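Local coordinates for lovastatin nonaketide synthase, polyketide synthase component (PDB 7CPX), which works as the iterative polyketide synthase of lovastatin biosynthesis, condensing malonyl units into the dihydromonacolin L nonaketide together with its enoyl reductase partner LovC, at the interface of chains A and B. Sequence-based numbering; all coordinates share one arbitrary frame. Chains: chain A/B, Lovastatin nonaketide synthase, polyketide synthase component.

Contact 1: the interface of chains A and B. Residues chain A 178-180, 284, 435-436; chain B 158-159, 162-163, 174.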
ATOM      1  N   ASP A 178     -12.744  28.427 -21.374  1.00 76.96           N
ATOM      2  CA  ASP A 178     -11.502  28.215 -20.636  1.00 76.96           C
ATOM      3  C   ASP A 178     -10.376  28.808 -21.474  1.00 76.96           C
ATOM      4  O   ASP A 178      -9.864  28.156 -22.388  1.00 76.96           O
ATOM      5  CB  ASP A 178     -11.265  26.739 -20.344  1.00 76.96           C
ATOM      6  CG  ASP A 178     -10.203  26.519 -19.286  1.00 76.96           C
ATOM      7  OD1 ASP A 178      -9.498  27.490 -18.942  1.00 76.96           O
ATOM      8  OD2 ASP A 178     -10.083  25.382 -18.785  1.00 76.96           O
ATOM      9  N   THR A 179     -10.009  30.049 -21.173  1.00 76.58           N
ATOM     10  CA  THR A 179      -8.844  30.702 -21.755  1.00 76.58           C
ATOM     11  C   THR A 179      -7.840  31.030 -20.662  1.00 76.58           C
ATOM     12  O   THR A 179      -7.143  32.044 -20.710  1.00 76.58           O
ATOM     13  CB  THR A 179      -9.239  31.961 -22.519  1.00 76.58           C
ATOM     14  OG1 THR A 179      -9.678  32.971 -21.601  1.00 76.58           O
ATOM     15  CG2 THR A 179     -10.347  31.652 -23.497  1.00 76.58           C
ATOM     16  N   ALA A 180      -7.773  30.166 -19.657  1.00 78.45           N
ATOM     17  CA  ALA A 180      -6.896  30.347 -18.497  1.00 78.45           C
ATOM     18  C   ALA A 180      -7.393  31.582 -17.739  1.00 78.45           C
ATOM     19  O   ALA A 180      -8.611  31.752 -17.570  1.00 78.45           O
ATOM     20  CB  ALA A 180      -5.450  30.397 -18.945  1.00 78.45           C
ATOM     21  N   ILE A 284       5.249  29.587 -24.002  1.00 82.90           N
ATOM     22  CA  ILE A 284       3.790  29.579 -24.050  1.00 82.90           C
ATOM     23  C   ILE A 284       3.218  30.446 -22.936  1.00 82.90           C
ATOM     24  O   ILE A 284       2.250  31.188 -23.139  1.00 82.90           O
ATOM     25  CB  ILE A 284       3.264  28.132 -23.973  1.00 82.90           C
ATOM     26  CG1 ILE A 284       1.741  28.099 -24.088  1.00 82.90           C
ATOM     27  CG2 ILE A 284       3.694  27.463 -22.676  1.00 82.90           C
ATOM     28  CD1 ILE A 284       1.210  28.646 -25.389  1.00 82.90           C
ATOM     29  N   GLY A 435      -4.605  35.052 -19.972  1.00 79.13           N
ATOM     30  CA  GLY A 435      -4.462  33.674 -19.555  1.00 79.13           C
ATOM     31  C   GLY A 435      -3.175  33.081 -20.103  1.00 79.13           C
ATOM     32  O   GLY A 435      -2.795  33.335 -21.245  1.00 79.13           O
ATOM     33  N   PHE A 436      -2.500  32.294 -19.267  1.00 81.78           N
ATOM     34  CA  PHE A 436      -1.276  31.643 -19.708  1.00 81.78           C
ATOM     35  C   PHE A 436      -1.561  30.844 -20.970  1.00 81.78           C
ATOM     36  O   PHE A 436      -2.555  30.116 -21.053  1.00 81.78           O
ATOM     37  CB  PHE A 436      -0.709  30.742 -18.611  1.00 81.78           C
ATOM     38  CG  PHE A 436      -1.712  29.802 -18.014  1.00 81.78           C
ATOM     39  CD1 PHE A 436      -1.997  28.590 -18.617  1.00 81.78           C
ATOM     40  CD2 PHE A 436      -2.361  30.127 -16.839  1.00 81.78           C
ATOM     41  CE1 PHE A 436      -2.916  27.725 -18.062  1.00 81.78           C
ATOM     42  CE2 PHE A 436      -3.277  29.270 -16.279  1.00 81.78           C
ATOM     43  CZ  PHE A 436      -3.558  28.065 -16.890  1.00 81.78           C
TER
ATOM     44  N   SER B 158      -7.399  25.254 -21.443  1.00 77.49           N
ATOM     45  CA  SER B 158      -7.370  26.468 -22.252  1.00 77.49           C
ATOM     46  C   SER B 158      -6.247  26.428 -23.277  1.00 77.49           C
ATOM     47  O   SER B 158      -6.433  26.803 -24.441  1.00 77.49           O
ATOM     48  CB  SER B 158      -7.212  27.685 -21.344  1.00 77.49           C
ATOM     49  OG  SER B 158      -6.084  27.544 -20.498  1.00 77.49           O
ATOM     50  N   VAL B 159      -5.071  25.970 -22.861  1.00 79.46           N
ATOM     51  CA  VAL B 159      -3.883  25.993 -23.704  1.00 79.46           C
ATOM     52  C   VAL B 159      -4.171  25.267 -25.010  1.00 79.46           C
ATOM     53  O   VAL B 159      -3.600  25.603 -26.054  1.00 79.46           O
ATOM     54  CB  VAL B 159      -2.681  25.371 -22.974  1.00 79.46           C
ATOM     55  CG1 VAL B 159      -1.502  25.247 -23.909  1.00 79.46           C
ATOM     56  CG2 VAL B 159      -2.313  26.220 -21.775  1.00 79.46           C
ATOM     57  N   ASN B 162      -4.818  28.086 -27.014  1.00 78.78           N
ATOM     58  CA  ASN B 162      -3.786  29.116 -26.972  1.00 78.78           C
ATOM     59  C   ASN B 162      -2.509  28.636 -27.644  1.00 78.78           C
ATOM     60  O   ASN B 162      -1.959  29.317 -28.518  1.00 78.78           O
ATOM     61  CB  ASN B 162      -3.513  29.517 -25.522  1.00 78.78           C
ATOM     62  CG  ASN B 162      -4.780  29.858 -24.764  1.00 78.78           C
ATOM     63  OD1 ASN B 162      -5.884  29.555 -25.214  1.00 78.78           O
ATOM     64  ND2 ASN B 162      -4.627  30.490 -23.607  1.00 78.78           N
ATOM     65  N   ARG B 163      -2.041  27.444 -27.272  1.00 81.19           N
ATOM     66  CA  ARG B 163      -0.796  26.935 -27.831  1.00 81.19           C
ATOM     67  C   ARG B 163      -0.828  26.965 -29.349  1.00 81.19           C
ATOM     68  O   ARG B 163       0.160  27.337 -29.993  1.00 81.19           O
ATOM     69  CB  ARG B 163      -0.536  25.516 -27.336  1.00 81.19           C
ATOM     70  CG  ARG B 163       0.792  24.953 -27.789  1.00 81.19           C
ATOM     71  CD  ARG B 163       1.068  23.627 -27.123  1.00 81.19           C
ATOM     72  NE  ARG B 163       1.285  23.763 -25.688  1.00 81.19           N
ATOM     73  CZ  ARG B 163       2.417  24.178 -25.138  1.00 81.19           C
ATOM     74  NH1 ARG B 163       3.452  24.539 -25.878  1.00 81.19           N
ATOM     75  NH2 ARG B 163       2.513  24.234 -23.813  1.00 81.19           N
ATOM     76  N   SER B 174      -8.578  32.929 -28.832  1.00 74.94           N
ATOM     77  CA  SER B 174      -8.098  31.555 -28.706  1.00 74.94           C
ATOM     78  C   SER B 174      -8.913  30.800 -27.668  1.00 74.94           C
ATOM     79  O   SER B 174      -8.377  30.150 -26.769  1.00 74.94           O
ATOM     80  CB  SER B 174      -6.617  31.531 -28.344  1.00 74.94           C
ATOM     81  OG  SER B 174      -5.829  32.060 -29.395  1.00 74.94           O
TER

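Contact 2: the interface of chains A and B. Residues chain A 171-173, 175, 194; chain B 189, 275-277.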
ATOM      1  N   HIS A 171     -32.582  29.043 -22.883  1.00 78.14           N
ATOM      2  CA  HIS A 171     -32.371  28.403 -24.170  1.00 78.14           C
ATOM      3  C   HIS A 171     -31.250  29.035 -24.979  1.00 78.14           C
ATOM      4  O   HIS A 171     -30.993  28.590 -26.103  1.00 78.14           O
ATOM      5  CB  HIS A 171     -33.666  28.427 -24.991  1.00 78.14           C
ATOM      6  CG  HIS A 171     -34.797  27.684 -24.351  1.00 78.14           C
ATOM      7  ND1 HIS A 171     -34.599  26.625 -23.491  1.00 78.14           N
ATOM      8  CD2 HIS A 171     -36.137  27.852 -24.438  1.00 78.14           C
ATOM      9  CE1 HIS A 171     -35.768  26.170 -23.080  1.00 78.14           C
ATOM     10  NE2 HIS A 171     -36.718  26.897 -23.639  1.00 78.14           N
ATOM     11  N   GLY A 172     -30.581  30.050 -24.451  1.00 76.20           N
ATOM     12  CA  GLY A 172     -29.474  30.659 -25.147  1.00 76.20           C
ATOM     13  C   GLY A 172     -28.222  29.819 -25.051  1.00 76.20           C
ATOM     14  O   GLY A 172     -28.163  28.794 -24.355  1.00 76.20           O
ATOM     15  N   PRO A 173     -27.183  30.249 -25.762  1.00 73.61           N
ATOM     16  CA  PRO A 173     -25.914  29.519 -25.714  1.00 73.61           C
ATOM     17  C   PRO A 173     -25.394  29.410 -24.289  1.00 73.61           C
ATOM     18  O   PRO A 173     -25.512  30.342 -23.491  1.00 73.61           O
ATOM     19  CB  PRO A 173     -24.986  30.362 -26.594  1.00 73.61           C
ATOM     20  CG  PRO A 173     -25.891  31.095 -27.506  1.00 73.61           C
ATOM     21  CD  PRO A 173     -27.151  31.349 -26.740  1.00 73.61           C
ATOM     22  N   MET A 175     -22.064  28.289 -23.301  1.00 73.68           N
ATOM     23  CA  MET A 175     -20.644  27.979 -23.361  1.00 73.68           C
ATOM     24  C   MET A 175     -20.038  27.950 -21.966  1.00 73.68           C
ATOM     25  O   MET A 175     -20.424  28.716 -21.081  1.00 73.68           O
ATOM     26  CB  MET A 175     -19.904  29.015 -24.204  1.00 73.68           C
ATOM     27  CG  MET A 175     -20.191  28.969 -25.688  1.00 73.68           C
ATOM     28  SD  MET A 175     -21.920  29.256 -26.087  1.00 73.68           S
ATOM     29  CE  MET A 175     -21.775  29.836 -27.776  1.00 73.68           C
ATOM     30  N   GLN A 194     -23.015  37.671 -28.194  1.00 77.06           N
ATOM     31  CA  GLN A 194     -24.326  37.035 -28.206  1.00 77.06           C
ATOM     32  C   GLN A 194     -25.428  38.048 -27.949  1.00 77.06           C
ATOM     33  O   GLN A 194     -26.557  37.871 -28.421  1.00 77.06           O
ATOM     34  CB  GLN A 194     -24.375  35.918 -27.166  1.00 77.06           C
ATOM     35  CG  GLN A 194     -25.694  35.167 -27.116  1.00 77.06           C
ATOM     36  CD  GLN A 194     -26.049  34.515 -28.435  1.00 77.06           C
ATOM     37  OE1 GLN A 194     -25.189  34.306 -29.290  1.00 77.06           O
ATOM     38  NE2 GLN A 194     -27.324  34.192 -28.610  1.00 77.06           N
TER
ATOM     39  N   HIS B 189     -19.518  28.040 -34.235  1.00 75.83           N
ATOM     40  CA  HIS B 189     -20.403  29.192 -34.132  1.00 75.83           C
ATOM     41  C   HIS B 189     -19.626  30.417 -33.680  1.00 75.83           C
ATOM     42  O   HIS B 189     -19.646  31.462 -34.340  1.00 75.83           O
ATOM     43  CB  HIS B 189     -21.543  28.891 -33.159  1.00 75.83           C
ATOM     44  CG  HIS B 189     -22.290  30.107 -32.709  1.00 75.83           C
ATOM     45  ND1 HIS B 189     -23.128  30.817 -33.543  1.00 75.83           N
ATOM     46  CD2 HIS B 189     -22.328  30.739 -31.513  1.00 75.83           C
ATOM     47  CE1 HIS B 189     -23.649  31.833 -32.879  1.00 75.83           C
ATOM     48  NE2 HIS B 189     -23.179  31.808 -31.645  1.00 75.83           N
ATOM     49  N   VAL B 275     -26.695  28.433 -31.892  1.00 74.47           N
ATOM     50  CA  VAL B 275     -26.455  27.685 -30.665  1.00 74.47           C
ATOM     51  C   VAL B 275     -27.567  28.026 -29.686  1.00 74.47           C
ATOM     52  O   VAL B 275     -27.842  29.206 -29.440  1.00 74.47           O
ATOM     53  CB  VAL B 275     -25.081  28.003 -30.057  1.00 74.47           C
ATOM     54  CG1 VAL B 275     -24.875  27.212 -28.782  1.00 74.47           C
ATOM     55  CG2 VAL B 275     -23.989  27.692 -31.055  1.00 74.47           C
ATOM     56  N   ASN B 276     -28.201  26.999 -29.130  1.00 76.16           N
ATOM     57  CA  ASN B 276     -29.231  27.163 -28.119  1.00 76.16           C
ATOM     58  C   ASN B 276     -29.021  26.101 -27.047  1.00 76.16           C
ATOM     59  O   ASN B 276     -28.136  25.246 -27.151  1.00 76.16           O
ATOM     60  CB  ASN B 276     -30.633  27.089 -28.741  1.00 76.16           C
ATOM     61  CG  ASN B 276     -31.343  25.779 -28.455  1.00 76.16           C
ATOM     62  OD1 ASN B 276     -30.771  24.698 -28.591  1.00 76.16           O
ATOM     63  ND2 ASN B 276     -32.609  25.872 -28.070  1.00 76.16           N
ATOM     64  N   GLN B 277     -29.845  26.160 -26.008  1.00 77.47           N
ATOM     65  CA  GLN B 277     -29.689  25.312 -24.839  1.00 77.47           C
ATOM     66  C   GLN B 277     -31.031  24.705 -24.459  1.00 77.47           C
ATOM     67  O   GLN B 277     -32.090  25.269 -24.743  1.00 77.47           O
ATOM     68  CB  GLN B 277     -29.111  26.125 -23.678  1.00 77.47           C
ATOM     69  CG  GLN B 277     -29.181  25.468 -22.322  1.00 77.47           C
ATOM     70  CD  GLN B 277     -28.346  24.217 -22.219  1.00 77.47           C
ATOM     71  OE1 GLN B 277     -27.251  24.139 -22.773  1.00 77.47           O
ATOM     72  NE2 GLN B 277     -28.855  23.229 -21.497  1.00 77.47           N
TER

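Contact 3: the interface of chains A and B. Residues chain A 54, 62-63, 218, 222, 946, 958, 973, 1039; chain B 144-147.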
ATOM      1  N   PHE A  54       1.406  19.437   1.281  1.00 84.54           N
ATOM      2  CA  PHE A  54       1.960  19.591  -0.054  1.00 84.54           C
ATOM      3  C   PHE A  54       2.926  20.761  -0.161  1.00 84.54           C
ATOM      4  O   PHE A  54       3.496  20.973  -1.236  1.00 84.54           O
ATOM      5  CB  PHE A  54       0.835  19.777  -1.084  1.00 84.54           C
ATOM      6  CG  PHE A  54      -0.083  18.598  -1.199  1.00 84.54           C
ATOM      7  CD1 PHE A  54      -1.031  18.346  -0.227  1.00 84.54           C
ATOM      8  CD2 PHE A  54      -0.001  17.744  -2.281  1.00 84.54           C
ATOM      9  CE1 PHE A  54      -1.876  17.261  -0.326  1.00 84.54           C
ATOM     10  CE2 PHE A  54      -0.842  16.655  -2.388  1.00 84.54           C
ATOM     11  CZ  PHE A  54      -1.780  16.412  -1.405  1.00 84.54           C
ATOM     12  N   HIS A  62       9.060  17.891  -6.491  1.00 86.07           N
ATOM     13  CA  HIS A  62       8.078  16.945  -7.001  1.00 86.07           C
ATOM     14  C   HIS A  62       6.881  16.846  -6.065  1.00 86.07           C
ATOM     15  O   HIS A  62       7.034  16.641  -4.859  1.00 86.07           O
ATOM     16  CB  HIS A  62       8.723  15.572  -7.172  1.00 86.07           C
ATOM     17  CG  HIS A  62       9.239  14.992  -5.892  1.00 86.07           C
ATOM     18  ND1 HIS A  62       8.420  14.362  -4.980  1.00 86.07           N
ATOM     19  CD2 HIS A  62      10.484  14.966  -5.362  1.00 86.07           C
ATOM     20  CE1 HIS A  62       9.142  13.960  -3.949  1.00 86.07           C
ATOM     21  NE2 HIS A  62      10.397  14.313  -4.157  1.00 86.07           N
ATOM     22  N   GLY A  63       5.687  16.986  -6.631  1.00 83.63           N
ATOM     23  CA  GLY A  63       4.466  16.823  -5.859  1.00 83.63           C
ATOM     24  C   GLY A  63       4.342  17.777  -4.692  1.00 83.63           C
ATOM     25  O   GLY A  63       3.817  17.398  -3.637  1.00 83.63           O
ATOM     26  N   VAL A 218       0.168  22.422  -7.365  1.00 83.90           N
ATOM     27  CA  VAL A 218       1.388  21.715  -7.741  1.00 83.90           C
ATOM     28  C   VAL A 218       1.751  22.022  -9.187  1.00 83.90           C
ATOM     29  O   VAL A 218       2.915  22.291  -9.507  1.00 83.90           O
ATOM     30  CB  VAL A 218       1.222  20.202  -7.510  1.00 83.90           C
ATOM     31  CG1 VAL A 218       2.451  19.454  -7.992  1.00 83.90           C
ATOM     32  CG2 VAL A 218       0.974  19.918  -6.042  1.00 83.90           C
ATOM     33  N   LYS A 222       5.074  24.072 -10.287  1.00 84.29           N
ATOM     34  CA  LYS A 222       6.088  23.418 -11.103  1.00 84.29           C
ATOM     35  C   LYS A 222       6.709  24.398 -12.086  1.00 84.29           C
ATOM     36  O   LYS A 222       7.905  24.303 -12.388  1.00 84.29           O
ATOM     37  CB  LYS A 222       5.475  22.229 -11.846  1.00 84.29           C
ATOM     38  CG  LYS A 222       6.161  20.891 -11.588  1.00 84.29           C
ATOM     39  CD  LYS A 222       5.657  20.193 -10.329  1.00 84.29           C
ATOM     40  CE  LYS A 222       6.214  20.811  -9.056  1.00 84.29           C
ATOM     41  NZ  LYS A 222       5.345  21.887  -8.516  1.00 84.29           N
ATOM     42  N   HIS A 946      -5.628  11.976   1.166  1.00 81.56           N
ATOM     43  CA  HIS A 946      -4.731  12.610   0.207  1.00 81.56           C
ATOM     44  C   HIS A 946      -4.707  14.123   0.388  1.00 81.56           C
ATOM     45  O   HIS A 946      -3.639  14.718   0.567  1.00 81.56           O
ATOM     46  CB  HIS A 946      -5.164  12.242  -1.213  1.00 81.56           C
ATOM     47  CG  HIS A 946      -4.617  13.147  -2.269  1.00 81.56           C
ATOM     48  ND1 HIS A 946      -3.266  13.329  -2.465  1.00 81.56           N
ATOM     49  CD2 HIS A 946      -5.239  13.916  -3.193  1.00 81.56           C
ATOM     50  CE1 HIS A 946      -3.079  14.174  -3.463  1.00 81.56           C
ATOM     51  NE2 HIS A 946      -4.260  14.546  -3.921  1.00 81.56           N
ATOM     52  N   LYS A 958       4.664  11.239   1.272  1.00 82.15           N
ATOM     53  CA  LYS A 958       3.315  11.203   1.807  1.00 82.15           C
ATOM     54  C   LYS A 958       2.876   9.769   2.054  1.00 82.15           C
ATOM     55  O   LYS A 958       3.102   8.883   1.227  1.00 82.15           O
ATOM     56  CB  LYS A 958       2.338  11.885   0.851  1.00 82.15           C
ATOM     57  CG  LYS A 958       2.775  13.265   0.420  1.00 82.15           C
ATOM     58  CD  LYS A 958       1.625  14.051  -0.168  1.00 82.15           C
ATOM     59  CE  LYS A 958       2.121  15.316  -0.830  1.00 82.15           C
ATOM     60  NZ  LYS A 958       2.737  15.044  -2.158  1.00 82.15           N
ATOM     61  N   PHE A 973       9.216  10.325  -4.311  1.00 83.63           N
ATOM     62  CA  PHE A 973       9.963  10.292  -5.567  1.00 83.63           C
ATOM     63  C   PHE A 973      11.233  11.100  -5.332  1.00 83.63           C
ATOM     64  O   PHE A 973      11.286  12.298  -5.619  1.00 83.63           O
ATOM     65  CB  PHE A 973       9.135  10.839  -6.719  1.00 83.63           C
ATOM     66  CG  PHE A 973       8.109   9.873  -7.235  1.00 83.63           C
ATOM     67  CD1 PHE A 973       7.003   9.545  -6.473  1.00 83.63           C
ATOM     68  CD2 PHE A 973       8.248   9.298  -8.485  1.00 83.63           C
ATOM     69  CE1 PHE A 973       6.056   8.661  -6.947  1.00 83.63           C
ATOM     70  CE2 PHE A 973       7.306   8.413  -8.964  1.00 83.63           C
ATOM     71  CZ  PHE A 973       6.207   8.094  -8.194  1.00 83.63           C
ATOM     72  N   LEU A1039      14.192  11.332 -10.896  1.00 86.53           N
ATOM     73  CA  LEU A1039      13.269  10.916  -9.850  1.00 86.53           C
ATOM     74  C   LEU A1039      13.280   9.398  -9.742  1.00 86.53           C
ATOM     75  O   LEU A1039      13.027   8.696 -10.727  1.00 86.53           O
ATOM     76  CB  LEU A1039      11.855  11.414 -10.141  1.00 86.53           C
ATOM     77  CG  LEU A1039      11.582  12.901  -9.912  1.00 86.53           C
ATOM     78  CD1 LEU A1039      10.227  13.275 -10.484  1.00 86.53           C
ATOM     79  CD2 LEU A1039      11.639  13.242  -8.432  1.00 86.53           C
TER
ATOM     80  N   LEU B 144       0.623  13.166  -8.340  1.00 85.40           N
ATOM     81  CA  LEU B 144       1.202  14.504  -8.352  1.00 85.40           C
ATOM     82  C   LEU B 144       2.716  14.453  -8.461  1.00 85.40           C
ATOM     83  O   LEU B 144       3.325  15.336  -9.075  1.00 85.40           O
ATOM     84  CB  LEU B 144       0.778  15.263  -7.100  1.00 85.40           C
ATOM     85  CG  LEU B 144      -0.692  15.674  -7.118  1.00 85.40           C
ATOM     86  CD1 LEU B 144      -1.196  15.885  -5.714  1.00 85.40           C
ATOM     87  CD2 LEU B 144      -0.879  16.932  -7.942  1.00 85.40           C
ATOM     88  N   GLU B 145       3.341  13.437  -7.879  1.00 86.51           N
ATOM     89  CA  GLU B 145       4.753  13.205  -8.123  1.00 86.51           C
ATOM     90  C   GLU B 145       4.951  12.702  -9.547  1.00 86.51           C
ATOM     91  O   GLU B 145       4.075  12.055 -10.127  1.00 86.51           O
ATOM     92  CB  GLU B 145       5.318  12.200  -7.121  1.00 86.51           C
ATOM     93  CG  GLU B 145       5.353  12.696  -5.681  1.00 86.51           C
ATOM     94  CD  GLU B 145       3.982  12.743  -5.040  1.00 86.51           C
ATOM     95  OE1 GLU B 145       2.989  12.438  -5.733  1.00 86.51           O
ATOM     96  OE2 GLU B 145       3.897  13.084  -3.841  1.00 86.51           O
ATOM     97  N   SER B 146       6.115  13.012 -10.112  1.00 88.71           N
ATOM     98  CA  SER B 146       6.470  12.757 -11.504  1.00 88.71           C
ATOM     99  C   SER B 146       5.800  13.734 -12.457  1.00 88.71           C
ATOM    100  O   SER B 146       6.028  13.649 -13.670  1.00 88.71           O
ATOM    101  CB  SER B 146       6.126  11.329 -11.953  1.00 88.71           C
ATOM    102  OG  SER B 146       6.682  10.369 -11.073  1.00 88.71           O
ATOM    103  N   ILE B 147       4.978  14.653 -11.960  1.00 84.52           N
ATOM    104  CA  ILE B 147       4.372  15.679 -12.802  1.00 84.52           C
ATOM    105  C   ILE B 147       5.492  16.523 -13.399  1.00 84.52           C
ATOM    106  O   ILE B 147       6.331  17.047 -12.652  1.00 84.52           O
ATOM    107  CB  ILE B 147       3.381  16.542 -12.006  1.00 84.52           C
ATOM    108  CG1 ILE B 147       2.020  15.842 -11.937  1.00 84.52           C
ATOM    109  CG2 ILE B 147       3.263  17.927 -12.630  1.00 84.52           C
ATOM    110  CD1 ILE B 147       0.951  16.626 -11.208  1.00 84.52           C
TER

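Contact 1: the interface of chains A and B
Two first torsions set this patch: B:Ser158 holds OG in the crowded position between its backbone N and carbonyl carbon (chi1 54°), and A:Phe436 places CG in the same crowded position (chi1 50°). The patch belongs to the ketosynthase homodimer, a thiolase-type fold, at the turn that leads into the nucleophile A:Cys181. B:Ser158, just ahead of helix 159-168, lies with CB and OG against the turn A:Asp178 to A:Ala180, OG being 3.3 Å from A:Ala180 CB. The same methyl, CB, stands 3.5 Å above the A:Phe436 ring plane, over its centre; the crowded chi1 of A:Phe436 puts the ring there. Within chain A the carboxylate of A:Asp178 braces the turn: A:Ala180 N donates to A:Asp178 OD1 at 3.3 Å, nearly straight, on the lone pair anti to the other oxygen. Further along, A:Ile284, with CG1 anti to the backbone N, crosses B:Arg163 at about a right angle. Its CD1 touches B:Arg163 CA at 3.6 Å, while CG1 lies over one face of the guanidinium, toward its rim; the arginine chain, bent at chi3 (-67°), carries the group there. B:Asn162, CG beside its own backbone N, offers a weak hydrogen bond from the amide ND2 to the carbonyl A:Phe436 O, at 3.3 Å.

Contact 2: the interface of chains A and B
In the thiolase-fold ketosynthase dimer, the loop just before strand 174-177 of chain A lies against the end of strand 268-277 of chain B. A:His171 is the side chain to follow. From CB, which sits 3.5 Å from the backbone carbonyl B:Gln277 O, the chain turns so that CG is anti to the carbonyl carbon (chi1 -62°). CG stays near the same oxygen, and ND1 lies 3.1 Å from B:Gln277 O in a weak, bent hydrogen bond; beyond it CE1 is still 4.1 Å from B:Gln277 O. The firmer bond is made by the backbone: B:Gln277 N donates to A:His171 O at 2.7 Å, arriving from above the carbonyl plane, 61° out of it, and not along a lone pair. B:Asn276 lies beside this carbonyl with its CB and ND2. Next door, A:Pro173 and B:Val275 cross obliquely, with the ring carbon CB 3.8 Å from the valine methyl CG1, the branch anti to its backbone N. A:Met175, bent at chi2, brings its methyl CE to B:His189 CD2 at 3.9 Å, the two side chains crossing at about a right angle, and points tip to tip at B:Val275. B:Val275 also packs within its own chain, its CB 4.1 Å above one face of the B:His189 ring and offset toward the rim. A:Gln194 crosses B:His189 at about a right angle, OE1 4.0 Å from NE2, amide and ring planes 60° apart, with no hydrogen bond between them.

Contact 3: the interface of chains A and B
This is a homodimer contact in which a loop of chain B, residues 144 to 147, is packed between ketosynthase and dehydratase portions of chain A, so that it ties two catalytic domains of one subunit to the other subunit. A:Phe973 comes from strand 967-974 of the double-hotdog dehydratase; A:Val218 and A:Lys222 come from helix 214-222 of the ketosynthase. B:Glu145 carries the polar contact. Its CG is anti to the carbonyl carbon (chi1 -67°) and the chain bends at chi2, bringing OE2 to the side-chain nitrogen A:Lys958 NZ at 2.8 Å in a salt bridge, NZ meeting OE2 from above the carboxylate plane, 32° out of it. The lysine bends at chi4, and NZ also donates to A:Gly63 O at 3.0 Å, in plane and on a lone pair, so carboxylate and backbone carbonyl both grip NZ. B:Glu145 CB and CG lie against A:Phe973 CD1, the side chains crossing at about a right angle. A:His62 ND1 is 4.8 Å from B:Glu145 OE2, not in contact; if protonated it could still favour the carboxylate's charge. B:Ser146 OG sits by the CD2-CE2 side of the A:Phe973 ring, and A:Leu1039 CD1 packs on B:Ser146 CA at 3.9 Å. B:Leu144 divides its branches: CD1 meets A:His946 CE1 at 3.4 Å, in plane at the ring edge, and also A:Phe54 CE2, whereas CD2 rests on A:Val218 CB. A:Lys222 curls back, NZ donating to A:Val218 O at 2.7 Å, and leaves CD against the methyl B:Ile147 CG2.

The C-alpha centres of contact 1 and contact 2 lie about 22 Å apart, those of contacts 1 and 3 about 24 Å, and those of contacts 2 and 3 about 40 Å. One stretch of chain A, residues 171 to 180, spans contact 2 and contact 1, running through strand 174-177, and helix 183-196 serves both chains in contact 2. Of the three, contact 1 is nearest the ketosynthase active site, its centre about 7 Å from A:Cys181, so the dimer joint may help shape that site. Contact 3 reaches beyond the ketosynthase into the dehydratase, and two-fold symmetry repeats every contact with chains exchanged.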